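Cobalamin biosynthesis precorrin-6Y methylase (CbiE) (Archaeoglobus fulgidus, PDB 2BB3) probably transfers methyl groups from S-adenosyl-L-methionine to a corrin-ring precursor on the pathway to adenosylcobalamin. Local coordinates at residues 82-87 / 112-117; 127-132 / 182-187; 165-170 / 209-214. All coordinates share one frame; numbering follows the deposited sequence. Where two conformers were deposited one is given.

Interaction 1 (82-87 / 112-117)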
loop_
_atom_site.group_PDB
_atom_site.type_symbol
_atom_site.label_atom_id
_atom_site.label_comp_id
_atom_site.label_asym_id
_atom_site.label_seq_id
_atom_site.Cartn_x
_atom_site.Cartn_y
_atom_site.Cartn_z
ATOM N N ILE A 82 8.734 -25.019 3.098
ATOM C CA ILE A 82 7.372 -24.700 2.679
ATOM C C ILE A 82 7.272 -24.710 1.159
ATOM O O ILE A 82 6.312 -25.220 0.584
ATOM C CB ILE A 82 6.959 -23.286 3.170
ATOM C CG1 ILE A 82 6.911 -23.254 4.696
ATOM C CG2 ILE A 82 5.615 -22.895 2.563
ATOM C CD1 ILE A 82 6.550 -21.900 5.264
HETATM N N MSE A 83 8.282 -24.121 0.529
HETATM C CA MSE A 83 8.370 -24.011 -0.920
HETATM C C MSE A 83 8.284 -25.375 -1.598
HETATM O O MSE A 83 7.421 -25.596 -2.443
HETATM C CB MSE A 83 9.687 -23.320 -1.287
HETATM C CG MSE A 83 9.645 -22.469 -2.539
HETATM SE SE MSE A 83 10.461 -20.743 -2.219
HETATM C CE MSE A 83 8.957 -19.914 -1.355
ATOM N N GLU A 84 9.167 -26.294 -1.217
ATOM C CA GLU A 84 9.177 -27.625 -1.822
ATOM C C GLU A 84 7.890 -28.398 -1.550
ATOM O O GLU A 84 7.406 -29.132 -2.415
ATOM C CB GLU A 84 10.389 -28.426 -1.331
ATOM C CG GLU A 84 10.838 -29.527 -2.296
ATOM C CD GLU A 84 11.113 -28.998 -3.703
ATOM O OE1 GLU A 84 11.923 -28.055 -3.848
ATOM O OE2 GLU A 84 10.516 -29.533 -4.665
ATOM N N GLU A 85 7.331 -28.250 -0.354
ATOM C CA GLU A 85 6.094 -28.956 -0.036
ATOM C C GLU A 85 4.999 -28.476 -0.977
ATOM O O GLU A 85 3.988 -29.151 -1.166
ATOM C CB GLU A 85 5.665 -28.684 1.407
ATOM C CG GLU A 85 4.716 -29.734 1.980
ATOM C CD GLU A 85 3.599 -29.130 2.808
ATOM O OE1 GLU A 85 3.805 -28.041 3.385
ATOM O OE2 GLU A 85 2.516 -29.753 2.888
ATOM N N GLY A 86 5.218 -27.310 -1.573
ATOM C CA GLY A 86 4.226 -26.740 -2.462
ATOM C C GLY A 86 4.242 -27.387 -3.832
ATOM O O GLY A 86 3.508 -26.979 -4.728
ATOM N N ARG A 87 5.088 -28.393 -4.004
ATOM C CA ARG A 87 5.158 -29.093 -5.278
ATOM C C ARG A 87 4.184 -30.261 -5.230
ATOM O O ARG A 87 3.608 -30.642 -6.246
ATOM C CB ARG A 87 6.571 -29.625 -5.532
ATOM C CG ARG A 87 6.691 -30.380 -6.848
ATOM C CD ARG A 87 7.845 -31.374 -6.841
ATOM N NE ARG A 87 7.855 -32.199 -8.049
ATOM C CZ ARG A 87 8.686 -33.216 -8.257
ATOM N NH1 ARG A 87 9.583 -33.544 -7.335
ATOM N NH2 ARG A 87 8.622 -33.906 -9.388
ATOM N N ALA A 112 16.814 -20.473 -4.676
ATOM C CA ALA A 112 16.881 -21.004 -6.037
ATOM C C ALA A 112 15.479 -21.469 -6.385
ATOM O O ALA A 112 15.040 -22.554 -5.994
ATOM C CB ALA A 112 17.866 -22.152 -6.115
ATOM N N GLU A 113 14.795 -20.615 -7.134
ATOM C CA GLU A 113 13.407 -20.776 -7.541
ATOM C C GLU A 113 13.009 -21.920 -8.478
ATOM O O GLU A 113 13.145 -21.805 -9.693
ATOM C CB GLU A 113 12.961 -19.453 -8.179
ATOM C CG GLU A 113 11.466 -19.337 -8.406
ATOM C CD GLU A 113 10.744 -18.733 -7.218
ATOM O OE1 GLU A 113 10.869 -19.275 -6.096
ATOM O OE2 GLU A 113 10.046 -17.713 -7.412
ATOM N N ASP A 114 12.506 -23.020 -7.934
ATOM C CA ASP A 114 12.017 -24.105 -8.789
ATOM C C ASP A 114 10.505 -23.878 -8.876
ATOM O O ASP A 114 9.969 -23.623 -9.954
ATOM C CB ASP A 114 12.293 -25.482 -8.185
ATOM C CG ASP A 114 11.652 -26.608 -8.994
ATOM O OD1 ASP A 114 11.775 -26.585 -10.238
ATOM O OD2 ASP A 114 11.026 -27.510 -8.386
ATOM N N VAL A 115 9.836 -23.970 -7.731
ATOM C CA VAL A 115 8.410 -23.719 -7.652
ATOM C C VAL A 115 8.190 -22.208 -7.814
ATOM O O VAL A 115 8.994 -21.398 -7.361
ATOM C CB VAL A 115 7.830 -24.236 -6.293
ATOM C CG1 VAL A 115 8.944 -24.409 -5.295
ATOM C CG2 VAL A 115 6.786 -23.283 -5.743
ATOM N N GLU A 116 7.104 -21.836 -8.475
ATOM C CA GLU A 116 6.796 -20.437 -8.704
ATOM C C GLU A 116 6.086 -19.829 -7.494
ATOM O O GLU A 116 5.423 -20.525 -6.734
ATOM C CB GLU A 116 5.899 -20.327 -9.935
ATOM C CG GLU A 116 5.752 -18.928 -10.498
ATOM C CD GLU A 116 4.786 -18.888 -11.672
ATOM O OE1 GLU A 116 4.893 -19.774 -12.554
ATOM O OE2 GLU A 116 3.925 -17.976 -11.716
ATOM N N ILE A 117 6.244 -18.530 -7.290
ATOM C CA ILE A 117 5.543 -17.914 -6.190
ATOM C C ILE A 117 4.752 -16.701 -6.691
ATOM O O ILE A 117 5.232 -15.931 -7.514
ATOM C CB ILE A 117 6.503 -17.544 -5.009
ATOM C CG1 ILE A 117 6.530 -16.043 -4.794
ATOM C CG2 ILE A 117 7.885 -18.134 -5.218
ATOM C CD1 ILE A 117 5.345 -15.581 -4.012
#
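Met83, present as selenomethionine, and Val115 meet with first torsions well off the staggered positions: chi1 is -148° in Met83 and only 19° in Val115. Between them they bring Met83 CG within 3.4 Å of Val115 CG1, closer than carbons usually lie. The same methyl CG1 of Val115 also rests 3.4 Å from Met83 O, so it is wedged between the side chain and the backbone carbonyl of one residue. Beyond CG the Met83 chain bends twice, and its methyl CE ends 4.4 Å from Ile117 CG2. In the N-terminal part of this tetrapyrrole methylase, that joins helix 76-88 to the start of strand 116-120, an outermost strand of the parallel sheet within the chain. Ile24 of strand 23-28 and Ile111 also touch Met83. The backbone O of Ile117 accepts a hydrogen bond from Lys134 of the second subunit. Glu113 has CG anti to its backbone nitrogen and then bends; its side chain and that of Met83 cross at about a right angle, with Glu113 OE1 4.2 Å from Met83 SE. At the exposed rim Glu84 OE2 and Asp114 OD2 are 4.3 Å apart, two like charges whose repulsion solvent would probably soften, as might Arg87, whose NE lies 5.7 Å from Asp114 OD2.

Interaction 2 (127-132 / 182-187). With SAH (S-adenosyl-L-homocysteine), chain C.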
loop_
_atom_site.group_PDB
_atom_site.type_symbol
_atom_site.label_atom_id
_atom_site.label_comp_id
_atom_site.label_asym_id
_atom_site.label_seq_id
_atom_site.Cartn_x
_atom_site.Cartn_y
_atom_site.Cartn_z
ATOM N N GLN A 127 -0.314 1.647 5.095
ATOM C CA GLN A 127 -1.514 2.289 4.570
ATOM C C GLN A 127 -2.418 2.823 5.665
ATOM O O GLN A 127 -2.984 3.919 5.543
ATOM C CB GLN A 127 -2.317 1.306 3.714
ATOM C CG GLN A 127 -1.756 1.094 2.330
ATOM C CD GLN A 127 -2.374 -0.095 1.661
ATOM O OE1 GLN A 127 -1.973 -1.231 1.915
ATOM N NE2 GLN A 127 -3.384 0.148 0.818
ATOM N N VAL A 128 -2.567 2.046 6.733
ATOM C CA VAL A 128 -3.421 2.487 7.829
ATOM C C VAL A 128 -2.847 3.766 8.451
ATOM O O VAL A 128 -3.598 4.701 8.715
ATOM C CB VAL A 128 -3.579 1.358 8.882
ATOM C CG1 VAL A 128 -4.293 1.861 10.116
ATOM C CG2 VAL A 128 -4.364 0.199 8.264
ATOM N N ALA A 129 -1.525 3.820 8.643
ATOM C CA ALA A 129 -0.884 5.013 9.222
ATOM C C ALA A 129 -1.053 6.239 8.307
ATOM O O ALA A 129 -1.387 7.335 8.758
ATOM C CB ALA A 129 0.630 4.751 9.479
ATOM N N LEU A 130 -0.823 6.036 7.015
ATOM C CA LEU A 130 -0.954 7.110 6.039
ATOM C C LEU A 130 -2.376 7.631 6.044
ATOM O O LEU A 130 -2.611 8.827 5.878
ATOM C CB LEU A 130 -0.580 6.604 4.647
ATOM C CG LEU A 130 0.755 7.057 4.039
ATOM C CD1 LEU A 130 1.721 7.597 5.088
ATOM C CD2 LEU A 130 1.343 5.910 3.265
ATOM N N ALA A 131 -3.334 6.733 6.235
ATOM C CA ALA A 131 -4.726 7.154 6.275
ATOM C C ALA A 131 -5.023 7.967 7.527
ATOM O O ALA A 131 -5.816 8.896 7.477
ATOM C CB ALA A 131 -5.648 5.954 6.194
ATOM N N ARG A 132 -4.387 7.628 8.646
ATOM C CA ARG A 132 -4.603 8.392 9.885
ATOM C C ARG A 132 -4.022 9.798 9.768
ATOM O O ARG A 132 -4.605 10.752 10.255
ATOM C CB ARG A 132 -3.913 7.722 11.085
ATOM C CG ARG A 132 -4.456 6.373 11.474
ATOM C CD ARG A 132 -5.870 6.453 12.031
ATOM N NE ARG A 132 -6.175 5.217 12.732
ATOM C CZ ARG A 132 -6.729 4.148 12.177
ATOM N NH1 ARG A 132 -7.057 4.174 10.888
ATOM N NH2 ARG A 132 -6.915 3.043 12.904
ATOM N N VAL A 182 6.059 11.246 15.201
ATOM C CA VAL A 182 4.710 10.832 15.533
ATOM C C VAL A 182 4.807 9.306 15.571
ATOM O O VAL A 182 5.295 8.683 14.630
ATOM C CB VAL A 182 3.673 11.272 14.462
ATOM C CG1 VAL A 182 2.293 10.740 14.819
ATOM C CG2 VAL A 182 3.630 12.794 14.356
ATOM N N LEU A 183 4.355 8.717 16.676
ATOM C CA LEU A 183 4.391 7.278 16.879
ATOM C C LEU A 183 2.986 6.723 16.710
ATOM O O LEU A 183 2.072 7.130 17.429
ATOM C CB LEU A 183 4.888 6.953 18.298
ATOM C CG LEU A 183 6.244 7.528 18.726
ATOM C CD1 LEU A 183 6.603 7.112 20.156
ATOM C CD2 LEU A 183 7.311 7.055 17.779
ATOM N N LEU A 184 2.808 5.808 15.755
ATOM C CA LEU A 184 1.505 5.184 15.564
ATOM C C LEU A 184 1.700 3.744 16.042
ATOM O O LEU A 184 2.346 2.935 15.392
ATOM C CB LEU A 184 1.047 5.288 14.099
ATOM C CG LEU A 184 0.996 6.766 13.682
ATOM C CD1 LEU A 184 2.248 7.104 12.891
ATOM C CD2 LEU A 184 -0.250 7.076 12.870
ATOM N N GLU A 185 1.154 3.464 17.220
ATOM C CA GLU A 185 1.295 2.179 17.874
ATOM C C GLU A 185 0.080 1.290 17.838
ATOM O O GLU A 185 -1.054 1.731 18.083
ATOM C CB GLU A 185 1.675 2.404 19.345
ATOM C CG GLU A 185 2.879 3.296 19.513
ATOM C CD GLU A 185 3.138 3.669 20.962
ATOM O OE1 GLU A 185 2.225 4.232 21.609
ATOM O OE2 GLU A 185 4.255 3.400 21.455
ATOM N N ASN A 186 0.329 0.024 17.534
ATOM C CA ASN A 186 -0.722 -0.981 17.522
ATOM C C ASN A 186 -1.961 -0.553 16.740
ATOM O O ASN A 186 -3.082 -0.680 17.231
ATOM C CB ASN A 186 -1.092 -1.293 18.976
ATOM C CG ASN A 186 0.133 -1.365 19.877
ATOM O OD1 ASN A 186 1.135 -2.000 19.533
ATOM N ND2 ASN A 186 0.059 -0.715 21.033
ATOM N N LEU A 187 -1.764 -0.049 15.525
ATOM C CA LEU A 187 -2.884 0.379 14.708
ATOM C C LEU A 187 -3.903 -0.749 14.593
ATOM O O LEU A 187 -3.557 -1.900 14.307
ATOM C CB LEU A 187 -2.397 0.804 13.321
ATOM C CG LEU A 187 -1.525 2.059 13.370
ATOM C CD1 LEU A 187 -0.991 2.410 11.983
ATOM C CD2 LEU A 187 -2.345 3.232 13.923
HETATM N N SAH C . 3.696 -6.892 6.311
HETATM C CA SAH C . 3.369 -5.959 7.313
HETATM C CB SAH C . 4.613 -5.456 8.043
HETATM C CG SAH C . 5.588 -6.374 8.766
HETATM S SD SAH C . 7.161 -5.735 9.279
HETATM C C SAH C . 2.526 -4.903 6.694
HETATM O O SAH C . 2.049 -4.234 7.520
HETATM O OXT SAH C . 2.421 -4.781 5.505
HETATM C "C5'" SAH C . 6.475 -5.501 10.893
HETATM C "C4'" SAH C . 6.361 -4.053 11.334
HETATM O "O4'" SAH C . 5.258 -3.400 10.840
HETATM C "C3'" SAH C . 6.417 -3.790 12.808
HETATM O "O3'" SAH C . 7.675 -3.793 13.335
HETATM C "C2'" SAH C . 5.772 -2.452 12.862
HETATM O "O2'" SAH C . 6.669 -1.438 12.725
HETATM C "C1'" SAH C . 4.848 -2.436 11.698
HETATM N N9 SAH C . 3.507 -2.780 12.105
HETATM C C8 SAH C . 2.901 -3.891 11.816
HETATM N N7 SAH C . 1.693 -3.902 12.260
HETATM C C5 SAH C . 1.494 -2.784 12.846
HETATM C C6 SAH C . 0.403 -2.278 13.471
HETATM N N6 SAH C . -0.700 -2.920 13.606
HETATM N N1 SAH C . 0.485 -1.065 13.976
HETATM C C2 SAH C . 1.620 -0.367 13.876
HETATM N N3 SAH C . 2.659 -0.877 13.256
HETATM C C4 SAH C . 2.616 -2.068 12.756
#
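The adenine end of the S-adenosyl-L-homocysteine (SAH) site is where Leu187 meets Val128 and Ala129 of helix 125-133, in the C-terminal half of the tetrapyrrole methylase fold. Strand 180-185 of the mixed sheet ends just before, Asn186 turns the chain with a left-handed backbone conformation, and Leu187 follows, pointing at the helix. Its backbone reads the purine edge twice: Leu187 N donates to SAH N1 over 2.9 Å, somewhat bent at 138°, while SAH N6 gives a hydrogen to Leu187 O at 3.1 Å and a straighter 154°. One residue thus matches the acceptor and donor pair of adenine with main-chain atoms, and its side chain packs on the helix, which probably steadies that backbone. With CG anti to the carbonyl carbon (chi1 -66°) and an extended chi2, the leucine carries CD1 inward, 3.8 Å from Val128 CG1 and equally 3.8 Å from Ala129 CB. The valine and leucine side chains run alongside one another in opposing senses, Val128 CG1 passing Leu187 CB and CD1. Both leucines reach the Ala129 methyl, Leu184 CD2 lying 4.2 Å from Ala129 CB. Three residues on, Arg132 CB lies 4.1 Å from Leu184 CD2, and the arginine's guanidinium is held by a salt bridge from NH2 to Glu192. Ser125, at the start of the same helix, bonds the ligand through its backbone N, so helix and turn both reach SAH. Back on the leucine, Leu187 CB lies beside the N1 edge of the base, 3.5 Å from SAH N1.

Interaction 3 (165-170 / 209-214). With SAH (S-adenosyl-L-homocysteine), chain C.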
loop_
_atom_site.group_PDB
_atom_site.type_symbol
_atom_site.label_atom_id
_atom_site.label_comp_id
_atom_site.label_asym_id
_atom_site.label_seq_id
_atom_site.Cartn_x
_atom_site.Cartn_y
_atom_site.Cartn_z
ATOM N N ILE A 165 8.801 5.018 9.196
ATOM C CA ILE A 165 9.649 3.917 9.632
ATOM C C ILE A 165 8.878 2.795 10.306
ATOM O O ILE A 165 8.128 3.031 11.238
ATOM C CB ILE A 165 10.716 4.433 10.636
ATOM C CG1 ILE A 165 11.482 5.608 10.028
ATOM C CG2 ILE A 165 11.674 3.310 11.017
ATOM C CD1 ILE A 165 12.262 6.432 11.073
ATOM N N LEU A 166 9.046 1.576 9.820
ATOM C CA LEU A 166 8.391 0.447 10.463
ATOM C C LEU A 166 9.364 0.050 11.564
ATOM O O LEU A 166 10.432 -0.492 11.283
ATOM C CB LEU A 166 8.167 -0.702 9.477
ATOM C CG LEU A 166 7.296 -0.351 8.261
ATOM C CD1 LEU A 166 6.562 -1.566 7.797
ATOM C CD2 LEU A 166 6.288 0.702 8.623
ATOM N N ALA A 167 9.011 0.336 12.813
ATOM C CA ALA A 167 9.916 0.027 13.900
ATOM C C ALA A 167 9.343 -0.899 14.955
ATOM O O ALA A 167 8.154 -1.204 14.976
ATOM C CB ALA A 167 10.370 1.336 14.567
ATOM N N ASP A 168 10.227 -1.379 15.815
ATOM C CA ASP A 168 9.810 -2.210 16.926
ATOM C C ASP A 168 10.394 -1.470 18.113
ATOM O O ASP A 168 11.046 -0.461 17.907
ATOM C CB ASP A 168 10.329 -3.651 16.818
ATOM C CG ASP A 168 11.830 -3.743 16.783
ATOM O OD1 ASP A 168 12.511 -2.793 17.220
ATOM O OD2 ASP A 168 12.330 -4.797 16.333
ATOM N N SER A 169 10.171 -1.964 19.328
ATOM C CA SER A 169 10.617 -1.300 20.545
ATOM C C SER A 169 12.116 -1.059 20.676
ATOM O O SER A 169 12.550 -0.288 21.533
ATOM C CB SER A 169 10.108 -2.070 21.781
ATOM O OG SER A 169 10.624 -3.399 21.836
ATOM N N HIS A 170 12.911 -1.700 19.830
ATOM C CA HIS A 170 14.358 -1.529 19.906
ATOM C C HIS A 170 14.916 -0.500 18.921
ATOM O O HIS A 170 16.128 -0.378 18.781
ATOM C CB HIS A 170 15.070 -2.873 19.688
ATOM C CG HIS A 170 14.459 -4.010 20.448
ATOM N ND1 HIS A 170 13.610 -4.921 19.860
ATOM C CD2 HIS A 170 14.541 -4.350 21.753
ATOM C CE1 HIS A 170 13.190 -5.779 20.776
ATOM N NE2 HIS A 170 13.739 -5.457 21.931
ATOM N N THR A 209 5.270 -0.355 16.003
ATOM C CA THR A 209 5.336 1.102 15.987
ATOM C C THR A 209 5.728 1.691 14.650
ATOM O O THR A 209 6.763 1.344 14.078
ATOM C CB THR A 209 6.360 1.611 17.042
ATOM O OG1 THR A 209 5.966 1.140 18.336
ATOM C CG2 THR A 209 6.396 3.127 17.081
ATOM N N ILE A 210 4.896 2.575 14.126
ATOM C CA ILE A 210 5.280 3.214 12.889
ATOM C C ILE A 210 5.704 4.597 13.329
ATOM O O ILE A 210 5.018 5.233 14.126
ATOM C CB ILE A 210 4.141 3.207 11.846
ATOM C CG1 ILE A 210 4.046 1.797 11.222
ATOM C CG2 ILE A 210 4.430 4.239 10.752
ATOM C CD1 ILE A 210 2.912 1.611 10.260
ATOM N N ILE A 211 6.870 5.030 12.860
ATOM C CA ILE A 211 7.419 6.331 13.257
ATOM C C ILE A 211 7.356 7.314 12.101
ATOM O O ILE A 211 8.050 7.132 11.121
ATOM C CB ILE A 211 8.895 6.187 13.686
ATOM C CG1 ILE A 211 8.999 5.273 14.915
ATOM C CG2 ILE A 211 9.501 7.565 13.949
ATOM C CD1 ILE A 211 10.451 5.085 15.439
ATOM N N PHE A 212 6.527 8.345 12.216
ATOM C CA PHE A 212 6.411 9.338 11.153
ATOM C C PHE A 212 7.333 10.524 11.427
ATOM O O PHE A 212 7.230 11.161 12.470
ATOM C CB PHE A 212 4.961 9.836 11.026
ATOM C CG PHE A 212 4.774 10.880 9.966
ATOM C CD1 PHE A 212 5.010 10.578 8.625
ATOM C CD2 PHE A 212 4.374 12.172 10.304
ATOM C CE1 PHE A 212 4.855 11.545 7.638
ATOM C CE2 PHE A 212 4.214 13.155 9.316
ATOM C CZ PHE A 212 4.453 12.840 7.984
ATOM N N VAL A 213 8.236 10.807 10.488
ATOM C CA VAL A 213 9.172 11.925 10.603
ATOM C C VAL A 213 8.963 12.867 9.403
ATOM O O VAL A 213 9.339 12.530 8.273
ATOM C CB VAL A 213 10.644 11.431 10.587
ATOM C CG1 VAL A 213 11.564 12.538 11.069
ATOM C CG2 VAL A 213 10.802 10.166 11.444
ATOM N N GLU A 214 8.376 14.040 9.641
ATOM C CA GLU A 214 8.143 15.006 8.561
ATOM C C GLU A 214 9.453 15.466 7.960
ATOM O O GLU A 214 10.438 15.635 8.671
ATOM C CB GLU A 214 7.368 16.249 9.044
ATOM C CG GLU A 214 6.017 15.973 9.683
ATOM C CD GLU A 214 5.058 17.166 9.577
ATOM O OE1 GLU A 214 4.069 17.224 10.352
ATOM O OE2 GLU A 214 5.294 18.038 8.705
HETATM N N SAH C . 3.696 -6.892 6.311
HETATM C CA SAH C . 3.369 -5.959 7.313
HETATM C CB SAH C . 4.613 -5.456 8.043
HETATM C CG SAH C . 5.588 -6.374 8.766
HETATM S SD SAH C . 7.161 -5.735 9.279
HETATM C C SAH C . 2.526 -4.903 6.694
HETATM O O SAH C . 2.049 -4.234 7.520
HETATM O OXT SAH C . 2.421 -4.781 5.505
HETATM C "C5'" SAH C . 6.475 -5.501 10.893
HETATM C "C4'" SAH C . 6.361 -4.053 11.334
HETATM O "O4'" SAH C . 5.258 -3.400 10.840
HETATM C "C3'" SAH C . 6.417 -3.790 12.808
HETATM O "O3'" SAH C . 7.675 -3.793 13.335
HETATM C "C2'" SAH C . 5.772 -2.452 12.862
HETATM O "O2'" SAH C . 6.669 -1.438 12.725
HETATM C "C1'" SAH C . 4.848 -2.436 11.698
HETATM N N9 SAH C . 3.507 -2.780 12.105
HETATM C C8 SAH C . 2.901 -3.891 11.816
HETATM N N7 SAH C . 1.693 -3.902 12.260
HETATM C C5 SAH C . 1.494 -2.784 12.846
HETATM C C6 SAH C . 0.403 -2.278 13.471
HETATM N N6 SAH C . -0.700 -2.920 13.606
HETATM N N1 SAH C . 0.485 -1.065 13.976
HETATM C C2 SAH C . 1.620 -0.367 13.876
HETATM N N3 SAH C . 2.659 -0.877 13.256
HETATM C C4 SAH C . 2.616 -2.068 12.756
#
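Ile165 and Ile211 sit opposite each other where strands 162-167 and 209-213 run antiparallel in the mixed sheet of the C-terminal half. Their pair is hydrogen-bonded both ways, and Ile165 N reaches Ile211 O over 3.0 Å almost straight, at 176°. On the face that carries them the packing is close: Ile165 crosses Ile211 obliquely, its CD1 reaches Val213 CG2 at 4.0 Å, and Ala167 CB touches Ile211 CD1 at 3.8 Å. On the other face Leu166 and Ile210 extend together in one direction, flank to flank, with CD2 of Leu166 3.6 Å from CG1 of Ile210; that CG1 also borders N3 of the SAH adenine. Ala167 N donates to Thr209 O and Thr209 N to Ala167 O, the last such pair. Past Ala167 the strand pairing stops and the chain becomes partly exposed, leaving the sheet in an Asx turn, Asp168 OD1 accepting from His170 N. Beside this end of the sheet lies the ribose of SAH. Ala167 O and Thr209 O, 3.0 Å apart, are both acceptors, and SAH O2' faces both, 2.7 Å from Ala167 O and 3.1 Å from Thr209 O.

Interactions 2 and 3 are neighbours, their centres about 10 Å apart. Strands 180-185 and 209-213 lie side by side in the mixed sheet, with Leu184 N probably bonded to Ile210 O, and the segments of interactions 2 and 3 alternate along the chain. Both touch SAH, interaction 2 at the base and interaction 3 mainly at the sugar, so one sheet with helix 125-133 packed on one face of it shapes that part of the pocket. Interaction 1 closes earlier in the sequence, on the parallel sheet, about 33 to 34 Å away between centres and on the opposite side of the chain's centre. The next element after strand 116-120 is helix 125-133, itself part of interaction 2.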